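PDB 7LPO: cytoplasmic protein from Cryptococcus neoformans var. grubii serotype A, which probably hydrolyses the beta-glucosidic bond of steryl glucosides, as a glycoside hydrolase of family 5. Local coordinates for residues A[399-404]-A[431-436]; A[470-475]-A[498-503]. One frame throughout, in Å; residues are numbered along the deposited sequence.

Contact 1 (A[399-404]-A[431-436]); sequences DFVDDF and VLRQPP
V401 sets its two methyls against the loop 431-436, one at each of two places, and this apolar packing makes up most of the contact. CG1, anti to the backbone N (chi1 171°), lies 3.6 Å from CD of P436 and also meets CG and CB of that ring, the two side chains crossing at about a right angle. It touches backbone as well, 3.8 Å from the carbonyl oxygen of Q434. The other methyl, CG2, sits 3.9 Å from CB of R433, close to the point where the arginine chain bends at chi2 (-72°) and turns off. V401 thus meets the start of the arginine chain with one methyl and the proline ring with the other, and P436 is further packed by W405 and A406 of helix 400-419.

The one side-chain oxygen near the loop is D402 OD1, which slides past P436 at 3.3 Å from its CB, a nonbonded contact; no hydrogen bond joins the two segments.

In the TIM-barrel catalytic domain of this family 5 enzyme, the contact places the first turn of helix 400-419 against the loop that follows strand 424-427. D399 is the N-cap of that helix. Its OD1 accepts weak bonds from V401 N, at 2.9 Å, and from D402 N. Its own N gives a straight bond of 2.8 Å to D403 OD2, reaching that oxygen from above the carboxylate plane.

The polar ends of the loop residues turn to other partners: R433 NH2 forms a salt bridge with E274, and Q434 NE2 bonds to D507 on helix 490-512.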
ATOM      1  N   ASP A 399       1.697  23.288  -5.617  1.00 24.11           N
ATOM      2  CA  ASP A 399       1.084  21.992  -5.889  1.00 22.69           C
ATOM      3  C   ASP A 399       1.993  20.936  -5.276  1.00 19.46           C
ATOM      4  O   ASP A 399       3.120  20.742  -5.740  1.00 18.62           O
ATOM      5  CB  ASP A 399       0.926  21.774  -7.393  1.00 29.56           C
ATOM      6  CG  ASP A 399       0.206  20.483  -7.730  1.00 39.14           C
ATOM      7  OD1 ASP A 399       0.370  19.485  -6.994  1.00 43.02           O
ATOM      8  OD2 ASP A 399      -0.527  20.466  -8.744  1.00 43.69           O
ATOM      9  N   PHE A 400       1.506  20.248  -4.241  1.00 20.40           N
ATOM     10  CA  PHE A 400       2.352  19.282  -3.548  1.00 19.47           C
ATOM     11  C   PHE A 400       2.914  18.247  -4.513  1.00 18.57           C
ATOM     12  O   PHE A 400       4.109  17.929  -4.469  1.00 18.55           O
ATOM     13  CB  PHE A 400       1.568  18.587  -2.434  1.00 18.73           C
ATOM     14  CG  PHE A 400       2.278  17.395  -1.851  1.00 16.99           C
ATOM     15  CD1 PHE A 400       3.409  17.560  -1.091  1.00 18.39           C
ATOM     16  CD2 PHE A 400       1.822  16.114  -2.088  1.00 18.00           C
ATOM     17  CE1 PHE A 400       4.074  16.475  -0.556  1.00 18.39           C
ATOM     18  CE2 PHE A 400       2.481  15.026  -1.568  1.00 18.07           C
ATOM     19  CZ  PHE A 400       3.619  15.213  -0.799  1.00 18.46           C
ATOM     20  N   VAL A 401       2.070  17.722  -5.403  1.00 17.19           N
ATOM     21  CA  VAL A 401       2.483  16.602  -6.242  1.00 19.86           C
ATOM     22  C   VAL A 401       3.481  17.053  -7.297  1.00 22.09           C
ATOM     23  O   VAL A 401       4.479  16.366  -7.550  1.00 22.97           O
ATOM     24  CB  VAL A 401       1.260  15.927  -6.890  1.00 18.68           C
ATOM     25  CG1 VAL A 401       1.710  14.905  -7.917  1.00 19.39           C
ATOM     26  CG2 VAL A 401       0.399  15.273  -5.840  1.00 18.39           C
ATOM     27  N   ASP A 402       3.238  18.205  -7.932  1.00 27.22           N
ATOM     28  CA  ASP A 402       4.118  18.628  -9.019  1.00 29.78           C
ATOM     29  C   ASP A 402       5.391  19.293  -8.512  1.00 27.12           C
ATOM     30  O   ASP A 402       6.445  19.167  -9.144  1.00 31.71           O
ATOM     31  CB  ASP A 402       3.411  19.607  -9.967  1.00 35.93           C
ATOM     32  CG  ASP A 402       2.061  19.115 -10.438  1.00 45.32           C
ATOM     33  OD1 ASP A 402       1.851  17.882 -10.522  1.00 48.00           O
ATOM     34  OD2 ASP A 402       1.202  19.977 -10.733  1.00 49.67           O
ATOM     35  N   ASP A 403       5.319  20.023  -7.404  1.00 20.69           N
ATOM     36  CA  ASP A 403       6.442  20.845  -6.981  1.00 21.41           C
ATOM     37  C   ASP A 403       7.367  20.157  -5.989  1.00 21.84           C
ATOM     38  O   ASP A 403       8.547  20.519  -5.919  1.00 23.91           O
ATOM     39  CB  ASP A 403       5.942  22.143  -6.347  1.00 25.91           C
ATOM     40  CG  ASP A 403       5.083  22.955  -7.290  1.00 31.87           C
ATOM     41  OD1 ASP A 403       5.255  22.803  -8.522  1.00 34.23           O
ATOM     42  OD2 ASP A 403       4.231  23.732  -6.797  1.00 32.87           O
ATOM     43  N   PHE A 404       6.872  19.192  -5.212  1.00 18.63           N
ATOM     44  CA  PHE A 404       7.676  18.625  -4.138  1.00 16.78           C
ATOM     45  C   PHE A 404       7.756  17.109  -4.216  1.00 16.01           C
ATOM     46  O   PHE A 404       8.847  16.541  -4.103  1.00 16.38           O
ATOM     47  CB  PHE A 404       7.113  19.065  -2.788  1.00 14.94           C
ATOM     48  CG  PHE A 404       7.171  20.552  -2.568  1.00 14.61           C
ATOM     49  CD1 PHE A 404       8.387  21.200  -2.504  1.00 17.52           C
ATOM     50  CD2 PHE A 404       6.014  21.298  -2.425  1.00 15.56           C
ATOM     51  CE1 PHE A 404       8.459  22.567  -2.301  1.00 17.38           C
ATOM     52  CE2 PHE A 404       6.083  22.680  -2.230  1.00 16.01           C
ATOM     53  CZ  PHE A 404       7.309  23.303  -2.160  1.00 15.89           C
ATOM     54  N   VAL A 431      -1.766   9.506  -2.175  1.00 22.19           N
ATOM     55  CA  VAL A 431      -3.113   8.964  -2.086  1.00 24.99           C
ATOM     56  C   VAL A 431      -4.123   9.979  -2.591  1.00 26.06           C
ATOM     57  O   VAL A 431      -4.059  11.165  -2.256  1.00 25.83           O
ATOM     58  CB  VAL A 431      -3.406   8.557  -0.630  1.00 28.72           C
ATOM     59  CG1 VAL A 431      -4.889   8.380  -0.399  1.00 31.27           C
ATOM     60  CG2 VAL A 431      -2.669   7.275  -0.274  1.00 29.61           C
ATOM     61  N   LEU A 432      -5.058   9.499  -3.413  1.00 29.56           N
ATOM     62  CA  LEU A 432      -6.203  10.246  -3.920  1.00 31.48           C
ATOM     63  C   LEU A 432      -5.817  11.399  -4.835  1.00 28.85           C
ATOM     64  O   LEU A 432      -6.650  12.270  -5.106  1.00 27.98           O
ATOM     65  CB  LEU A 432      -7.062  10.772  -2.763  1.00 33.46           C
ATOM     66  CG  LEU A 432      -7.787   9.695  -1.947  1.00 32.79           C
ATOM     67  CD1 LEU A 432      -8.504  10.323  -0.756  1.00 31.29           C
ATOM     68  CD2 LEU A 432      -8.766   8.904  -2.816  1.00 32.52           C
ATOM     69  N   ARG A 433      -4.582  11.435  -5.318  1.00 27.71           N
ATOM     70  CA  ARG A 433      -4.138  12.452  -6.259  1.00 29.40           C
ATOM     71  C   ARG A 433      -3.785  11.791  -7.587  1.00 28.61           C
ATOM     72  O   ARG A 433      -3.393  10.621  -7.639  1.00 28.16           O
ATOM     73  CB  ARG A 433      -2.915  13.224  -5.719  1.00 30.95           C
ATOM     74  CG  ARG A 433      -3.040  13.751  -4.279  1.00 31.04           C
ATOM     75  CD  ARG A 433      -4.006  14.928  -4.181  1.00 34.26           C
ATOM     76  NE  ARG A 433      -3.663  15.827  -3.079  1.00 38.79           N
ATOM     77  CZ  ARG A 433      -4.550  16.440  -2.294  1.00 43.93           C
ATOM     78  NH1 ARG A 433      -5.862  16.262  -2.477  1.00 47.32           N
ATOM     79  NH2 ARG A 433      -4.127  17.239  -1.319  1.00 44.01           N
ATOM     80  N   GLN A 434      -3.925  12.543  -8.660  1.00 30.12           N
ATOM     81  CA  GLN A 434      -3.402  12.070  -9.930  1.00 31.24           C
ATOM     82  C   GLN A 434      -1.885  12.208  -9.938  1.00 31.26           C
ATOM     83  O   GLN A 434      -1.337  13.119  -9.310  1.00 31.02           O
ATOM     84  CB  GLN A 434      -3.980  12.870 -11.087  1.00 31.57           C
ATOM     85  CG  GLN A 434      -5.457  12.657 -11.347  1.00 31.88           C
ATOM     86  CD  GLN A 434      -5.920  13.430 -12.577  1.00 34.56           C
ATOM     87  OE1 GLN A 434      -5.593  14.609 -12.746  1.00 35.46           O
ATOM     88  NE2 GLN A 434      -6.666  12.765 -13.446  1.00 35.69           N
ATOM     89  N   PRO A 435      -1.179  11.332 -10.644  1.00 28.32           N
ATOM     90  CA  PRO A 435       0.268  11.500 -10.768  1.00 23.81           C
ATOM     91  C   PRO A 435       0.580  12.767 -11.541  1.00 21.80           C
ATOM     92  O   PRO A 435      -0.277  13.272 -12.286  1.00 19.15           O
ATOM     93  CB  PRO A 435       0.716  10.244 -11.534  1.00 23.61           C
ATOM     94  CG  PRO A 435      -0.475   9.848 -12.321  1.00 24.91           C
ATOM     95  CD  PRO A 435      -1.678  10.209 -11.463  1.00 26.39           C
ATOM     96  N   PRO A 436       1.777  13.323 -11.379  1.00 23.07           N
ATOM     97  CA  PRO A 436       2.200  14.429 -12.238  1.00 24.79           C
ATOM     98  C   PRO A 436       2.661  13.887 -13.582  1.00 27.53           C
ATOM     99  O   PRO A 436       2.847  12.685 -13.768  1.00 26.54           O
ATOM    100  CB  PRO A 436       3.364  15.050 -11.464  1.00 23.16           C
ATOM    101  CG  PRO A 436       4.008  13.848 -10.793  1.00 22.13           C
ATOM    102  CD  PRO A 436       2.902  12.810 -10.572  1.00 23.72           C
TER

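Contact 2 (A[470-475]-A[498-503])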
ATOM      1  N   ASP A 470     -19.643   6.710  -4.424  1.00 22.13           N
ATOM      2  CA  ASP A 470     -18.523   6.850  -5.348  1.00 22.79           C
ATOM      3  C   ASP A 470     -17.563   7.900  -4.804  1.00 22.85           C
ATOM      4  O   ASP A 470     -17.654   9.085  -5.135  1.00 23.26           O
ATOM      5  CB  ASP A 470     -19.035   7.225  -6.731  1.00 25.65           C
ATOM      6  CG  ASP A 470     -17.911   7.519  -7.709  1.00 29.49           C
ATOM      7  OD1 ASP A 470     -16.734   7.216  -7.397  1.00 31.99           O
ATOM      8  OD2 ASP A 470     -18.211   8.053  -8.792  1.00 30.09           O
ATOM      9  N   ALA A 471     -16.599   7.448  -3.994  1.00 23.03           N
ATOM     10  CA  ALA A 471     -15.724   8.380  -3.284  1.00 25.03           C
ATOM     11  C   ALA A 471     -14.777   9.115  -4.229  1.00 24.60           C
ATOM     12  O   ALA A 471     -14.454  10.288  -4.003  1.00 25.12           O
ATOM     13  CB  ALA A 471     -14.925   7.635  -2.210  1.00 28.51           C
ATOM     14  N   ILE A 472     -14.294   8.441  -5.272  1.00 26.04           N
ATOM     15  CA  ILE A 472     -13.404   9.109  -6.221  1.00 26.69           C
ATOM     16  C   ILE A 472     -14.158  10.192  -6.988  1.00 27.27           C
ATOM     17  O   ILE A 472     -13.652  11.302  -7.181  1.00 28.77           O
ATOM     18  CB  ILE A 472     -12.765   8.078  -7.168  1.00 29.17           C
ATOM     19  CG1 ILE A 472     -11.678   7.307  -6.415  1.00 32.22           C
ATOM     20  CG2 ILE A 472     -12.218   8.763  -8.401  1.00 28.97           C
ATOM     21  CD1 ILE A 472     -10.848   6.383  -7.278  1.00 35.73           C
ATOM     22  N   GLY A 473     -15.374   9.893  -7.439  1.00 27.19           N
ATOM     23  CA  GLY A 473     -16.148  10.898  -8.145  1.00 27.04           C
ATOM     24  C   GLY A 473     -16.475  12.104  -7.288  1.00 27.33           C
ATOM     25  O   GLY A 473     -16.533  13.228  -7.790  1.00 27.30           O
ATOM     26  N   VAL A 474     -16.712  11.890  -5.995  1.00 27.34           N
ATOM     27  CA  VAL A 474     -16.933  13.009  -5.087  1.00 29.57           C
ATOM     28  C   VAL A 474     -15.659  13.834  -4.958  1.00 31.00           C
ATOM     29  O   VAL A 474     -15.674  15.061  -5.111  1.00 31.66           O
ATOM     30  CB  VAL A 474     -17.410  12.495  -3.716  1.00 29.32           C
ATOM     31  CG1 VAL A 474     -17.129  13.535  -2.635  1.00 29.64           C
ATOM     32  CG2 VAL A 474     -18.885  12.131  -3.770  1.00 28.28           C
ATOM     33  N   ILE A 475     -14.540  13.168  -4.669  1.00 38.86           N
ATOM     34  CA  ILE A 475     -13.261  13.858  -4.516  1.00 38.49           C
ATOM     35  C   ILE A 475     -12.973  14.728  -5.728  1.00 38.95           C
ATOM     36  O   ILE A 475     -12.398  15.816  -5.609  1.00 42.15           O
ATOM     37  CB  ILE A 475     -12.133  12.837  -4.296  1.00 37.73           C
ATOM     38  CG1 ILE A 475     -12.168  12.298  -2.871  1.00 40.59           C
ATOM     39  CG2 ILE A 475     -10.795  13.461  -4.616  1.00 36.62           C
ATOM     40  CD1 ILE A 475     -11.492  10.953  -2.734  1.00 42.74           C
ATOM     41  N   GLN A 498     -16.341  -0.727  -9.795  1.00 17.73           N
ATOM     42  CA  GLN A 498     -15.609  -1.016 -11.021  1.00 15.59           C
ATOM     43  C   GLN A 498     -15.369   0.260 -11.820  1.00 17.22           C
ATOM     44  O   GLN A 498     -14.316   0.416 -12.453  1.00 17.80           O
ATOM     45  CB  GLN A 498     -16.376  -2.039 -11.853  1.00 14.69           C
ATOM     46  CG  GLN A 498     -15.607  -2.585 -13.020  1.00 16.54           C
ATOM     47  CD  GLN A 498     -16.382  -3.659 -13.752  1.00 20.43           C
ATOM     48  OE1 GLN A 498     -17.105  -3.372 -14.694  1.00 21.93           O
ATOM     49  NE2 GLN A 498     -16.247  -4.903 -13.305  1.00 21.55           N
ATOM     50  N   GLY A 499     -16.330   1.184 -11.801  1.00 16.59           N
ATOM     51  CA  GLY A 499     -16.118   2.468 -12.449  1.00 17.27           C
ATOM     52  C   GLY A 499     -15.035   3.301 -11.793  1.00 20.58           C
ATOM     53  O   GLY A 499     -14.299   4.018 -12.476  1.00 21.35           O
ATOM     54  N   GLU A 500     -14.905   3.200 -10.466  1.00 18.93           N
ATOM     55  CA  GLU A 500     -13.825   3.910  -9.788  1.00 21.64           C
ATOM     56  C   GLU A 500     -12.460   3.391 -10.226  1.00 18.30           C
ATOM     57  O   GLU A 500     -11.529   4.174 -10.431  1.00 19.52           O
ATOM     58  CB  GLU A 500     -13.983   3.787  -8.274  1.00 26.19           C
ATOM     59  CG  GLU A 500     -15.141   4.590  -7.699  1.00 30.35           C
ATOM     60  CD  GLU A 500     -15.137   4.599  -6.170  1.00 33.35           C
ATOM     61  OE1 GLU A 500     -15.657   3.651  -5.559  1.00 33.80           O
ATOM     62  OE2 GLU A 500     -14.613   5.562  -5.577  1.00 35.47           O
ATOM     63  N   LEU A 501     -12.304   2.076 -10.355  1.00 20.01           N
ATOM     64  CA  LEU A 501     -11.019   1.553 -10.805  1.00 18.05           C
ATOM     65  C   LEU A 501     -10.724   1.975 -12.242  1.00 16.94           C
ATOM     66  O   LEU A 501      -9.559   2.130 -12.616  1.00 18.23           O
ATOM     67  CB  LEU A 501     -10.992   0.030 -10.683  1.00 20.97           C
ATOM     68  CG  LEU A 501     -10.604  -0.600  -9.344  1.00 24.80           C
ATOM     69  CD1 LEU A 501      -9.181  -0.241  -8.995  1.00 30.60           C
ATOM     70  CD2 LEU A 501     -11.558  -0.163  -8.235  1.00 25.64           C
ATOM     71  N   ALA A 502     -11.761   2.159 -13.061  1.00 15.14           N
ATOM     72  CA  ALA A 502     -11.546   2.605 -14.432  1.00 17.76           C
ATOM     73  C   ALA A 502     -10.993   4.023 -14.470  1.00 20.03           C
ATOM     74  O   ALA A 502     -10.226   4.363 -15.375  1.00 20.57           O
ATOM     75  CB  ALA A 502     -12.854   2.526 -15.226  1.00 19.23           C
ATOM     76  N   VAL A 503     -11.370   4.862 -13.500  1.00 24.79           N
ATOM     77  CA  VAL A 503     -10.844   6.223 -13.444  1.00 24.05           C
ATOM     78  C   VAL A 503      -9.341   6.203 -13.190  1.00 23.40           C
ATOM     79  O   VAL A 503      -8.581   6.973 -13.789  1.00 23.90           O
ATOM     80  CB  VAL A 503     -11.589   7.034 -12.365  1.00 24.49           C
ATOM     81  CG1 VAL A 503     -10.855   8.335 -12.053  1.00 26.93           C
ATOM     82  CG2 VAL A 503     -13.027   7.312 -12.804  1.00 21.58           C
TER
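E500 reaches from helix 490-512 to the N-terminal end of the short helix 471-475 and accepts a hydrogen bond from its backbone: I472 N to E500 OE2, 2.9 Å, nearly straight at 168°. The N-H meets the anti side of the carboxylate, slightly out of its plane. D470 caps the N-terminus of the short helix, in the TIM-barrel part of the enzyme, and the E500 carboxylate takes a further backbone N-H of its first turn. The two helix segments run at 51° to each other, their axes 9.8 Å apart at the closest.

The E500 chain is extended beyond CG, which carries its CD out toward the helix end. I472 crosses it obliquely, with CB and CG1 both 3.5 Å from OE2, so that the isoleucine chain lies against the accepting oxygen.

Like charges also meet here. D470 and E500 slide past each other in opposite directions with their carboxylate planes 71° apart; D470 OD1 rests against the glutamate's chain, 3.1 Å from E500 CG, and lies 3.2 Å from E500 OE2. Two carboxylate oxygens so close would be expected to repel; the N-H groups of the helix end probably offset this, and a raised proton affinity is possible.

D470 is positioned by its capping bond, OD1 taking the N-H of G473 at 3.0 Å from well above the carboxylate plane. Farther out, D470 OD2 is hydrogen-bonded to Y479 OH, which would limit the rotation of the capping carboxylate, and M496 packs on the same side chain. On the apolar flank I472 packs on L504, and its CG2 touches V503 CG1 at 3.9 Å, one turn along from E500.

In the fold
Contact 1 closes before contact 2 opens, with centres about 18 Å apart. They nevertheless touch: L432 CD2, on the loop of contact 1, packs 3.4 Å from I475 CD1 on the short helix of contact 2. Helix 490-512 gives a second connection, for it supplies E500 and V503 to contact 2 and, farther along, D507 and I511 to the loop 431-436. R476, just after helix 471-475, touches both Q434 and V503. The loop, the short helix and the long helix therefore pack as neighbours. V431 of the loop touches E271, whose Asn-Glu-Pro setting is consistent with the acid/base glutamate of family 5, so contact 1 probably borders the active site.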